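Side-chain contacts in extracellular solute-binding protein (Conexibacter woesei, PDB 4P98), which probably binds a small solute, perhaps a nucleoside as in PnrA-like relatives, outside the cell membrane and passes it to an ABC transporter: residues A[43-48]-A[250-255]; A[57-62]-A[83-88]; A[158-163]-A[178-183]; A[281-286]-A[293-298]. One frame throughout, in Å; residues are numbered along the deposited sequence.

Contact 1. Residues A[43-48]-A[250-255]; sequences ERLKAD and PTYQSY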
loop_
_atom_site.group_PDB
_atom_site.type_symbol
_atom_site.label_atom_id
_atom_site.label_comp_id
_atom_site.label_asym_id
_atom_site.label_seq_id
_atom_site.Cartn_x
_atom_site.Cartn_y
_atom_site.Cartn_z
ATOM N N GLU A 43 -3.888 -3.437 -14.884
ATOM C CA GLU A 43 -5.137 -3.374 -15.646
ATOM C C GLU A 43 -5.292 -2.010 -16.313
ATOM O O GLU A 43 -5.575 -1.932 -17.498
ATOM C CB GLU A 43 -6.356 -3.651 -14.753
ATOM C CG GLU A 43 -6.739 -5.112 -14.665
ATOM C CD GLU A 43 -7.107 -5.691 -16.023
ATOM O OE1 GLU A 43 -8.162 -5.312 -16.579
ATOM O OE2 GLU A 43 -6.336 -6.518 -16.539
ATOM N N ARG A 44 -5.094 -0.943 -15.550
ATOM C CA ARG A 44 -5.212 0.406 -16.094
ATOM C C ARG A 44 -4.159 0.696 -17.165
ATOM O O ARG A 44 -4.406 1.508 -18.055
ATOM C CB ARG A 44 -5.155 1.456 -14.980
ATOM C CG ARG A 44 -6.336 1.381 -14.022
ATOM C CD ARG A 44 -6.076 2.174 -12.756
ATOM N NE ARG A 44 -6.242 3.614 -12.963
ATOM C CZ ARG A 44 -5.601 4.571 -12.284
ATOM N NH1 ARG A 44 -5.858 5.848 -12.568
ATOM N NH2 ARG A 44 -4.698 4.268 -11.331
ATOM N N LEU A 45 -3.006 0.026 -17.087
ATOM C CA LEU A 45 -1.918 0.208 -18.056
ATOM C C LEU A 45 -2.260 -0.324 -19.450
ATOM O O LEU A 45 -1.651 0.087 -20.432
ATOM C CB LEU A 45 -0.646 -0.469 -17.554
ATOM C CG LEU A 45 0.677 -0.144 -18.234
ATOM C CD1 LEU A 45 1.105 1.280 -17.890
ATOM C CD2 LEU A 45 1.746 -1.136 -17.792
ATOM N N LYS A 46 -3.235 -1.222 -19.547
ATOM C CA LYS A 46 -3.678 -1.727 -20.860
ATOM C C LYS A 46 -4.107 -0.598 -21.806
ATOM O O LYS A 46 -3.907 -0.684 -23.017
ATOM C CB LYS A 46 -4.796 -2.748 -20.687
ATOM C CG LYS A 46 -4.320 -3.972 -19.918
ATOM C CD LYS A 46 -5.378 -5.050 -19.770
ATOM C CE LYS A 46 -4.775 -6.238 -19.036
ATOM N NZ LYS A 46 -5.756 -7.357 -18.919
ATOM N N ALA A 47 -4.661 0.472 -21.245
ATOM C CA ALA A 47 -5.053 1.647 -22.033
ATOM C C ALA A 47 -3.861 2.419 -22.599
ATOM O O ALA A 47 -4.022 3.198 -23.525
ATOM C CB ALA A 47 -5.919 2.574 -21.195
ATOM N N ASP A 48 -2.674 2.212 -22.038
ATOM C CA ASP A 48 -1.456 2.825 -22.556
ATOM C C ASP A 48 -0.747 1.916 -23.564
ATOM O O ASP A 48 0.375 2.208 -23.973
ATOM C CB ASP A 48 -0.510 3.178 -21.403
ATOM C CG ASP A 48 -1.128 4.150 -20.431
ATOM O OD1 ASP A 48 -1.401 5.284 -20.844
ATOM O OD2 ASP A 48 -1.365 3.795 -19.257
ATOM N N PRO A 250 1.367 5.667 -12.342
ATOM C CA PRO A 250 2.357 6.618 -12.915
ATOM C C PRO A 250 3.747 5.999 -13.116
ATOM O O PRO A 250 4.404 6.243 -14.145
ATOM C CB PRO A 250 2.408 7.738 -11.880
ATOM C CG PRO A 250 1.030 7.740 -11.284
ATOM C CD PRO A 250 0.620 6.276 -11.226
ATOM N N THR A 251 4.180 5.183 -12.158
ATOM C CA THR A 251 5.455 4.486 -12.274
ATOM C C THR A 251 5.464 3.550 -13.492
ATOM O O THR A 251 6.395 3.572 -14.294
ATOM C CB THR A 251 5.786 3.713 -10.984
ATOM O OG1 THR A 251 5.905 4.634 -9.895
ATOM C CG2 THR A 251 7.085 2.920 -11.131
ATOM N N TYR A 252 4.423 2.738 -13.636
ATOM C CA TYR A 252 4.314 1.832 -14.777
ATOM C C TYR A 252 4.239 2.562 -16.118
ATOM O O TYR A 252 4.818 2.114 -17.114
ATOM C CB TYR A 252 3.079 0.937 -14.631
ATOM C CG TYR A 252 3.171 -0.165 -13.568
ATOM C CD1 TYR A 252 4.296 -0.331 -12.763
ATOM C CD2 TYR A 252 2.095 -1.021 -13.359
ATOM C CE1 TYR A 252 4.339 -1.327 -11.787
ATOM C CE2 TYR A 252 2.133 -2.016 -12.396
ATOM C CZ TYR A 252 3.260 -2.168 -11.612
ATOM O OH TYR A 252 3.291 -3.167 -10.646
ATOM N N GLN A 253 3.490 3.660 -16.153
ATOM C CA GLN A 253 3.417 4.489 -17.369
ATOM C C GLN A 253 4.790 5.022 -17.750
ATOM O O GLN A 253 5.183 5.002 -18.922
ATOM C CB GLN A 253 2.418 5.626 -17.171
ATOM C CG GLN A 253 0.986 5.125 -17.182
ATOM C CD GLN A 253 -0.009 6.180 -16.765
ATOM O OE1 GLN A 253 0.284 7.029 -15.921
ATOM N NE2 GLN A 253 -1.201 6.119 -17.335
ATOM N N SER A 254 5.539 5.445 -16.746
ATOM C CA SER A 254 6.903 5.937 -16.953
ATOM C C SER A 254 7.803 4.833 -17.520
ATOM O O SER A 254 8.627 5.088 -18.412
ATOM C CB SER A 254 7.481 6.500 -15.654
ATOM O OG SER A 254 8.813 6.972 -15.860
ATOM N N TYR A 255 7.648 3.609 -17.020
ATOM C CA TYR A 255 8.368 2.468 -17.599
ATOM C C TYR A 255 8.117 2.292 -19.102
ATOM O O TYR A 255 9.048 2.043 -19.872
ATOM C CB TYR A 255 7.982 1.159 -16.888
ATOM C CG TYR A 255 8.396 1.021 -15.434
ATOM C CD1 TYR A 255 9.414 1.788 -14.879
ATOM C CD2 TYR A 255 7.777 0.073 -14.618
ATOM C CE1 TYR A 255 9.783 1.635 -13.550
ATOM C CE2 TYR A 255 8.149 -0.089 -13.295
ATOM C CZ TYR A 255 9.157 0.671 -12.766
ATOM O OH TYR A 255 9.512 0.487 -11.444
#
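L45 and Y252 make the tightly packed half of this contact. The two side chains cross at about a right angle. Methyl CD1 of L45 sits 3.8 Å from CB of Y252 and also 3.8 Å from the backbone N of Q253, so it rests on the helix backbone itself. The second methyl of L45, CD2, lies 4.0 Å from the same Y252 CB. This reach comes from chi1 of L45 (-166°), which sets CG opposite the backbone N and sends both methyls at the other helix. The Y252 side chain also touches A38 and A41 of helix 34-45. L249 and L256 also touch L45, and both residues of the pair are buried.

The other half is polar and nearer solvent. NE2 of Q253 donates to OD2 of D48 over 3.0 Å, and the N-H points almost straight at the oxygen (166°). OD2 lies in the amide plane of Q253. The amide meets it on the syn side, somewhat out of the carboxylate plane, and the two flat groups are turned 73° apart. CG of Q253 also comes within 3.4 Å of OD2 of D48. The backbone O of D48 takes a further bond from R260. With an alanine at D48, the Q253 amide would probably lose this acceptor and be freer to turn.

Helices 34-45 and 249-261 thus pack side by side, far apart in sequence, in the domain built on the six-stranded parallel sheet. Such neighbouring helices flanking a parallel sheet are typical of the alpha/beta domains of periplasmic-binding-protein folds.

Contact 2. Residues A[57-62]-A[83-88]; sequences GLADPT and GIDVSE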
loop_
_atom_site.group_PDB
_atom_site.type_symbol
_atom_site.label_atom_id
_atom_site.label_comp_id
_atom_site.label_asym_id
_atom_site.label_seq_id
_atom_site.Cartn_x
_atom_site.Cartn_y
_atom_site.Cartn_z
ATOM N N GLY A 57 1.809 -15.268 -6.058
ATOM C CA GLY A 57 2.297 -16.200 -5.038
ATOM C C GLY A 57 3.745 -16.604 -5.185
ATOM O O GLY A 57 4.105 -17.730 -4.850
ATOM N N LEU A 58 4.588 -15.684 -5.659
ATOM C CA LEU A 58 5.966 -16.026 -5.979
ATOM C C LEU A 58 6.994 -15.373 -5.055
ATOM O O LEU A 58 8.120 -15.095 -5.463
ATOM C CB LEU A 58 6.247 -15.714 -7.453
ATOM C CG LEU A 58 5.551 -16.712 -8.385
ATOM C CD1 LEU A 58 5.505 -16.184 -9.809
ATOM C CD2 LEU A 58 6.239 -18.073 -8.326
ATOM N N ALA A 59 6.604 -15.167 -3.800
ATOM C CA ALA A 59 7.507 -14.680 -2.754
ATOM C C ALA A 59 8.764 -15.547 -2.593
ATOM O O ALA A 59 9.826 -15.046 -2.214
ATOM C CB ALA A 59 6.762 -14.589 -1.426
ATOM N N ASP A 60 8.638 -16.849 -2.859
ATOM C CA ASP A 60 9.762 -17.760 -2.737
ATOM C C ASP A 60 10.703 -17.562 -3.936
ATOM O O ASP A 60 10.313 -17.845 -5.065
ATOM C CB ASP A 60 9.248 -19.206 -2.687
ATOM C CG ASP A 60 10.351 -20.216 -2.462
ATOM O OD1 ASP A 60 11.541 -19.887 -2.673
ATOM O OD2 ASP A 60 10.018 -21.357 -2.084
ATOM N N PRO A 61 11.943 -17.090 -3.696
ATOM C CA PRO A 61 12.842 -16.758 -4.811
ATOM C C PRO A 61 13.248 -17.940 -5.696
ATOM O O PRO A 61 13.588 -17.740 -6.858
ATOM C CB PRO A 61 14.062 -16.156 -4.117
ATOM C CG PRO A 61 14.015 -16.688 -2.721
ATOM C CD PRO A 61 12.562 -16.802 -2.388
ATOM N N THR A 62 13.197 -19.153 -5.153
ATOM C CA THR A 62 13.501 -20.362 -5.931
ATOM C C THR A 62 12.418 -20.629 -6.969
ATOM O O THR A 62 12.687 -21.230 -8.008
ATOM C CB THR A 62 13.653 -21.614 -5.033
ATOM O OG1 THR A 62 12.395 -21.938 -4.436
ATOM C CG2 THR A 62 14.684 -21.385 -3.957
ATOM N N GLY A 83 7.161 -6.483 -4.914
ATOM C CA GLY A 83 7.427 -6.874 -3.531
ATOM C C GLY A 83 8.897 -7.160 -3.299
ATOM O O GLY A 83 9.568 -7.726 -4.158
ATOM N N ILE A 84 9.396 -6.777 -2.127
ATOM C CA ILE A 84 10.817 -6.925 -1.804
ATOM C C ILE A 84 11.295 -8.391 -1.905
ATOM O O ILE A 84 12.436 -8.652 -2.278
ATOM C CB ILE A 84 11.131 -6.281 -0.418
ATOM C CG1 ILE A 84 12.646 -6.135 -0.195
ATOM C CG2 ILE A 84 10.436 -7.035 0.716
ATOM C CD1 ILE A 84 13.032 -5.364 1.076
ATOM N N ASP A 85 10.412 -9.345 -1.620
ATOM C CA ASP A 85 10.780 -10.771 -1.681
ATOM C C ASP A 85 11.136 -11.236 -3.100
ATOM O O ASP A 85 11.852 -12.214 -3.269
ATOM C CB ASP A 85 9.663 -11.648 -1.113
ATOM C CG ASP A 85 9.492 -11.495 0.395
ATOM O OD1 ASP A 85 10.411 -10.999 1.074
ATOM O OD2 ASP A 85 8.414 -11.880 0.901
ATOM N N VAL A 86 10.648 -10.522 -4.109
ATOM C CA VAL A 86 10.917 -10.838 -5.510
ATOM C C VAL A 86 12.100 -10.019 -6.047
ATOM O O VAL A 86 12.567 -10.252 -7.161
ATOM C CB VAL A 86 9.648 -10.583 -6.363
ATOM C CG1 VAL A 86 9.776 -11.178 -7.757
ATOM C CG2 VAL A 86 8.427 -11.171 -5.667
ATOM N N SER A 87 12.623 -9.090 -5.251
ATOM C CA SER A 87 13.635 -8.142 -5.767
ATOM C C SER A 87 14.942 -8.826 -6.138
ATOM O O SER A 87 15.513 -8.557 -7.189
ATOM C CB SER A 87 13.886 -6.992 -4.790
ATOM O OG SER A 87 14.385 -7.441 -3.554
ATOM N N GLU A 88 15.417 -9.721 -5.286
ATOM C CA GLU A 88 16.690 -10.363 -5.562
ATOM C C GLU A 88 16.648 -11.219 -6.845
ATOM O O GLU A 88 17.539 -11.107 -7.684
ATOM C CB GLU A 88 17.187 -11.140 -4.329
ATOM C CG GLU A 88 18.668 -11.443 -4.347
ATOM C CD GLU A 88 19.517 -10.230 -4.678
ATOM O OE1 GLU A 88 19.373 -9.190 -3.987
ATOM O OE2 GLU A 88 20.311 -10.321 -5.645
HETATM O O HOH W 1 10.793 -14.194 -5.008
#
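A59 and D85 bring together two loop-to-helix junctions of an alpha/beta domain with a parallel sheet. Segment 57-62 leads into helix 61-73, and segment 83-88 follows strand 78-82 into helix 84-94. The CA atoms of A59 and D85 are 5.2 Å apart.

The direct contacts are van der Waals. CB of D85 lies 3.6 Å from the carbonyl O of A59, and CB of A59 lies 3.9 Å from OD2 of D85. Chi1 of D85 (-69°) sets CG anti to the carbonyl carbon, which brings OD2 beside that methyl. Deeper in, CG2 of V86 rests against the carbonyl O of L58. V86 and L58 both also touch I24 of strand 22-25, which ties the junctions to the sheet.

Water makes the polar link. One water can donate to L58 O and to D85 O, though it cannot serve every acceptor around it at once.

Local bonds shape each segment. OG of S87 donates to I84 O on a lone pair in the carbonyl plane, and S87 N shares that acceptor. D60 is the N-cap of helix 61-73. Its OD1 takes two bonds from T62, 3.1 Å from N and 2.8 Å from OG1, and both donors come from the same face of the carboxylate.

Contact 3. Residues A[158-163]-A[178-183]; sequences ATHKGI and ETYTGR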
loop_
_atom_site.group_PDB
_atom_site.type_symbol
_atom_site.label_atom_id
_atom_site.label_comp_id
_atom_site.label_asym_id
_atom_site.label_seq_id
_atom_site.Cartn_x
_atom_site.Cartn_y
_atom_site.Cartn_z
ATOM N N ALA A 158 6.168 0.805 13.043
ATOM C CA ALA A 158 6.335 2.075 12.320
ATOM C C ALA A 158 5.000 2.574 11.728
ATOM O O ALA A 158 4.668 3.776 11.825
ATOM C CB ALA A 158 7.391 1.937 11.238
ATOM N N THR A 159 4.231 1.655 11.145
ATOM C CA THR A 159 2.923 1.991 10.602
ATOM C C THR A 159 2.039 2.585 11.698
ATOM O O THR A 159 1.378 3.611 11.491
ATOM C CB THR A 159 2.225 0.762 9.979
ATOM O OG1 THR A 159 3.055 0.191 8.941
ATOM C CG2 THR A 159 0.891 1.155 9.374
ATOM N N HIS A 160 2.029 1.930 12.857
ATOM C CA HIS A 160 1.225 2.373 13.998
ATOM C C HIS A 160 1.693 3.682 14.616
ATOM O O HIS A 160 0.863 4.484 15.072
ATOM C CB HIS A 160 1.157 1.284 15.054
ATOM C CG HIS A 160 0.182 0.208 14.710
ATOM N ND1 HIS A 160 -0.950 -0.035 15.455
ATOM C CD2 HIS A 160 0.139 -0.654 13.671
ATOM C CE1 HIS A 160 -1.635 -1.020 14.902
ATOM N NE2 HIS A 160 -1.000 -1.409 13.816
ATOM N N LYS A 161 3.005 3.892 14.654
ATOM C CA LYS A 161 3.554 5.181 15.085
ATOM C C LYS A 161 3.065 6.287 14.138
ATOM O O LYS A 161 2.725 7.389 14.582
ATOM C CB LYS A 161 5.086 5.117 15.158
ATOM C CG LYS A 161 5.728 6.226 15.967
ATOM C CD LYS A 161 7.196 5.942 16.249
ATOM C CE LYS A 161 7.820 7.034 17.102
ATOM N NZ LYS A 161 9.291 6.837 17.226
ATOM N N GLY A 162 3.002 5.977 12.844
ATOM C CA GLY A 162 2.432 6.870 11.836
ATOM C C GLY A 162 0.978 7.230 12.075
ATOM O O GLY A 162 0.603 8.407 12.015
ATOM N N ILE A 163 0.154 6.225 12.369
ATOM C CA ILE A 163 -1.265 6.457 12.638
ATOM C C ILE A 163 -1.437 7.443 13.774
ATOM O O ILE A 163 -2.223 8.396 13.670
ATOM C CB ILE A 163 -2.019 5.156 13.017
ATOM C CG1 ILE A 163 -2.069 4.211 11.820
ATOM C CG2 ILE A 163 -3.447 5.483 13.483
ATOM C CD1 ILE A 163 -2.678 2.862 12.141
ATOM N N GLU A 178 -4.558 0.793 20.664
ATOM C CA GLU A 178 -4.247 -0.182 19.632
ATOM C C GLU A 178 -3.972 -1.552 20.250
ATOM O O GLU A 178 -3.594 -1.669 21.418
ATOM C CB GLU A 178 -3.059 0.290 18.790
ATOM C CG GLU A 178 -1.734 0.229 19.527
ATOM C CD GLU A 178 -0.653 1.088 18.905
ATOM O OE1 GLU A 178 -0.794 1.542 17.750
ATOM O OE2 GLU A 178 0.361 1.288 19.592
ATOM N N THR A 179 -4.181 -2.580 19.441
ATOM C CA THR A 179 -3.967 -3.958 19.842
ATOM C C THR A 179 -3.304 -4.686 18.692
ATOM O O THR A 179 -3.667 -4.495 17.530
ATOM C CB THR A 179 -5.311 -4.656 20.150
ATOM O OG1 THR A 179 -5.957 -3.989 21.233
ATOM C CG2 THR A 179 -5.112 -6.106 20.538
ATOM N N TYR A 180 -2.353 -5.545 19.026
ATOM C CA TYR A 180 -1.672 -6.383 18.051
ATOM C C TYR A 180 -2.103 -7.847 18.201
ATOM O O TYR A 180 -2.142 -8.364 19.309
ATOM C CB TYR A 180 -0.169 -6.246 18.252
ATOM C CG TYR A 180 0.348 -4.854 17.966
ATOM C CD1 TYR A 180 0.522 -4.412 16.657
ATOM C CD2 TYR A 180 0.672 -3.976 19.002
ATOM C CE1 TYR A 180 0.994 -3.125 16.388
ATOM C CE2 TYR A 180 1.142 -2.695 18.735
ATOM C CZ TYR A 180 1.309 -2.283 17.422
ATOM O OH TYR A 180 1.787 -1.012 17.152
ATOM N N THR A 181 -2.436 -8.506 17.093
ATOM C CA THR A 181 -2.825 -9.917 17.149
ATOM C C THR A 181 -1.650 -10.878 17.285
ATOM O O THR A 181 -1.848 -12.019 17.696
ATOM C CB THR A 181 -3.623 -10.369 15.920
ATOM O OG1 THR A 181 -2.777 -10.386 14.767
ATOM C CG2 THR A 181 -4.823 -9.472 15.678
ATOM N N GLY A 182 -0.445 -10.433 16.910
ATOM C CA GLY A 182 0.744 -11.293 16.902
ATOM C C GLY A 182 0.945 -12.095 15.624
ATOM O O GLY A 182 1.939 -12.805 15.502
ATOM N N ARG A 183 0.022 -11.976 14.669
ATOM C CA ARG A 183 -0.013 -12.833 13.470
ATOM C C ARG A 183 -0.350 -12.033 12.233
ATOM O O ARG A 183 -1.006 -11.002 12.333
ATOM C CB ARG A 183 -1.099 -13.904 13.616
ATOM C CG ARG A 183 -0.912 -14.847 14.782
ATOM C CD ARG A 183 0.200 -15.845 14.507
ATOM N NE ARG A 183 0.184 -16.935 15.485
ATOM C CZ ARG A 183 0.927 -16.999 16.595
ATOM N NH1 ARG A 183 1.791 -16.035 16.914
ATOM N NH2 ARG A 183 0.805 -18.049 17.400
HETATM O O HOH W 2 1.169 3.809 17.918
#
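H160 reaches from its helix to E178 and Y180 of the strand. CB of H160 already touches both, 3.2 Å from OH of Y180 and 3.3 Å from OE1 of E178. Chi1 (-78°) sets CG anti to the carbonyl carbon and turns the ring to the strand. CG of H160 lies 3.2 Å from OH of Y180. Next, ND1 of H160 donates to OE1 of E178 over 2.8 Å, with an N-H angle of 151°. The oxygen lies close to the imidazole plane, but the ring meets it from above the carboxylate plane. Further out, CE1 and NE2 run under CE1 of Y180, which stands 3.6 Å above the centre of the imidazole. The two rings are oblique, at 45°. At the tip, NE2 bonds to the hydroxyl of T208.

OE1 of E178 also bonds to the hydroxyl of Y176, and a water can donate to it. A leucine in place of H160 would probably leave OE1 of E178 and OG1 of T208 without their imidazole partner.

The contact ties helix to strand inside the beta-alpha-beta unit of strand 144-149, helix 154-170 and strand 175-180, a crossover typical of parallel alpha/beta sheets.

Contact 4. Residues A[281-286]-A[293-298]; sequences TPITAV and DLQARV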
loop_
_atom_site.group_PDB
_atom_site.type_symbol
_atom_site.label_atom_id
_atom_site.label_comp_id
_atom_site.label_asym_id
_atom_site.label_seq_id
_atom_site.Cartn_x
_atom_site.Cartn_y
_atom_site.Cartn_z
ATOM N N THR A 281 -8.166 5.404 -1.576
ATOM C CA THR A 281 -9.207 4.819 -2.404
ATOM C C THR A 281 -10.402 5.779 -2.414
ATOM O O THR A 281 -10.571 6.560 -1.478
ATOM C CB THR A 281 -9.714 3.500 -1.802
ATOM O OG1 THR A 281 -10.038 3.719 -0.424
ATOM C CG2 THR A 281 -8.668 2.420 -1.916
ATOM N N PRO A 282 -11.247 5.708 -3.457
ATOM C CA PRO A 282 -12.447 6.547 -3.496
ATOM C C PRO A 282 -13.201 6.524 -2.159
ATOM O O PRO A 282 -13.487 5.453 -1.631
ATOM C CB PRO A 282 -13.274 5.908 -4.613
ATOM C CG PRO A 282 -12.253 5.321 -5.542
ATOM C CD PRO A 282 -11.140 4.841 -4.649
ATOM N N ILE A 283 -13.491 7.701 -1.616
ATOM C CA ILE A 283 -14.074 7.830 -0.283
ATOM C C ILE A 283 -15.560 7.445 -0.244
ATOM O O ILE A 283 -16.318 7.787 -1.140
ATOM C CB ILE A 283 -13.903 9.274 0.228
ATOM C CG1 ILE A 283 -12.421 9.585 0.430
ATOM C CG2 ILE A 283 -14.650 9.511 1.533
ATOM C CD1 ILE A 283 -12.102 11.067 0.438
ATOM N N THR A 284 -15.965 6.730 0.803
ATOM C CA THR A 284 -17.364 6.347 1.012
ATOM C C THR A 284 -17.862 7.116 2.221
ATOM O O THR A 284 -17.195 7.165 3.251
ATOM C CB THR A 284 -17.506 4.835 1.290
ATOM O OG1 THR A 284 -17.026 4.095 0.171
ATOM C CG2 THR A 284 -18.964 4.439 1.540
ATOM N N ALA A 285 -19.027 7.741 2.096
ATOM C CA ALA A 285 -19.628 8.423 3.222
ATOM C C ALA A 285 -20.270 7.348 4.108
ATOM O O ALA A 285 -21.030 6.509 3.629
ATOM C CB ALA A 285 -20.661 9.436 2.744
ATOM N N VAL A 286 -19.922 7.356 5.387
ATOM C CA VAL A 286 -20.375 6.354 6.328
ATOM C C VAL A 286 -20.926 7.093 7.524
ATOM O O VAL A 286 -20.249 7.944 8.090
ATOM C CB VAL A 286 -19.220 5.444 6.782
ATOM C CG1 VAL A 286 -19.732 4.374 7.742
ATOM C CG2 VAL A 286 -18.560 4.805 5.572
ATOM N N ASP A 293 -15.479 17.762 2.534
ATOM C CA ASP A 293 -14.182 18.204 2.013
ATOM C C ASP A 293 -13.013 17.289 2.415
ATOM O O ASP A 293 -11.862 17.733 2.454
ATOM C CB ASP A 293 -13.900 19.636 2.476
ATOM C CG ASP A 293 -13.640 19.729 3.971
ATOM O OD1 ASP A 293 -13.927 18.752 4.689
ATOM O OD2 ASP A 293 -13.143 20.776 4.437
ATOM N N LEU A 294 -13.279 16.020 2.714
ATOM C CA LEU A 294 -12.192 15.157 3.202
ATOM C C LEU A 294 -11.046 15.065 2.201
ATOM O O LEU A 294 -9.886 15.211 2.586
ATOM C CB LEU A 294 -12.683 13.754 3.567
ATOM C CG LEU A 294 -11.589 12.834 4.129
ATOM C CD1 LEU A 294 -10.939 13.426 5.373
ATOM C CD2 LEU A 294 -12.177 11.458 4.416
ATOM N N GLN A 295 -11.379 14.836 0.932
ATOM C CA GLN A 295 -10.389 14.701 -0.127
ATOM C C GLN A 295 -9.562 15.973 -0.281
ATOM O O GLN A 295 -8.348 15.894 -0.472
ATOM C CB GLN A 295 -11.031 14.317 -1.462
ATOM C CG GLN A 295 -10.026 14.032 -2.578
ATOM C CD GLN A 295 -9.124 12.848 -2.259
ATOM O OE1 GLN A 295 -7.916 12.997 -2.023
ATOM N NE2 GLN A 295 -9.713 11.670 -2.231
ATOM N N ALA A 296 -10.216 17.133 -0.180
ATOM C CA ALA A 296 -9.521 18.420 -0.254
ATOM C C ALA A 296 -8.513 18.546 0.882
ATOM O O ALA A 296 -7.404 19.023 0.678
ATOM C CB ALA A 296 -10.517 19.587 -0.225
ATOM N N ARG A 297 -8.889 18.100 2.076
ATOM C CA ARG A 297 -7.980 18.142 3.213
ATOM C C ARG A 297 -6.744 17.258 3.019
ATOM O O ARG A 297 -5.637 17.626 3.405
ATOM C CB ARG A 297 -8.685 17.732 4.493
ATOM C CG ARG A 297 -9.852 18.614 4.886
ATOM C CD ARG A 297 -10.215 18.372 6.326
ATOM N NE ARG A 297 -11.593 18.747 6.617
ATOM C CZ ARG A 297 -12.108 18.784 7.839
ATOM N NH1 ARG A 297 -11.367 18.465 8.892
ATOM N NH2 ARG A 297 -13.377 19.142 8.009
ATOM N N VAL A 298 -6.943 16.084 2.434
ATOM C CA VAL A 298 -5.838 15.167 2.154
ATOM C C VAL A 298 -4.943 15.712 1.034
ATOM O O VAL A 298 -3.705 15.614 1.101
ATOM C CB VAL A 298 -6.384 13.774 1.793
ATOM C CG1 VAL A 298 -5.298 12.883 1.209
ATOM C CG2 VAL A 298 -7.010 13.147 3.034
#
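I283 lies in an extended loop, and its CA comes within 7.8 Å of the CA of Q295 in the first turn of helix 294-307. The I283 side chain points at that helix and carries the loop's side of the contact. Its chi1 (-66°) puts CG1 opposite the carbonyl carbon. The chain continues extended, so CD1 is the atom that arrives first.

CD1 touches two neighbouring residues. CD1 of I283 lies 4.0 Å from CD2 of L294, with CG and CB of the leucine only slightly further away. CD1 of I283 also lies 3.9 Å from CB of Q295, and as far from its backbone N. The bent chain of Q295 crosses the isoleucine obliquely.

The two helix residues differ in setting. L294 is buried, and its side chain also packs on V135 of helix 125-137 and on S138 just after it. Q295 is partly exposed. The I283 side chain also touches I241 of strand 240-242. The loop is fixed to that same strand region by backbone bonds from T281 to T243 and from T284 to I241.

The start of the helix has its own polar grip. NE of R297 donates to OD1 of D293 over 3.0 Å, a salt bridge in which NE comes from above the carboxylate plane. D293 holds the N-cap position, but its side chain makes no capping bond.

Between loop and helix, the chemistry is thus mainly apolar: a methyl against a leucine, with the side of a glutamine beside it. CD1 of I283 makes the closest approaches, and the charged groups pair within 293-298.

Overall arrangement
All four contacts are partly buried, and their centres lie about 15 to 17 Å from the centre of the chain, so none is wholly core or surface. Contacts 1 and 2 belong to the part built on the six-stranded sheet. Contact 3 belongs to the five-stranded one, and the loop of contact 4 bonds to strand 240-242 at its edge. No two contacts share a helix or strand. Along the chain, contacts 2 and 3 are nested inside the loop closed by contact 1, while contact 4 follows. Contact 1 mixes apolar packing with an amide-carboxylate bond. Contact 2 combines van der Waals touches with a water between backbone carbonyls. Contact 3 centres on a histidine-carboxylate bond, also with a water. Contact 4 is mainly apolar.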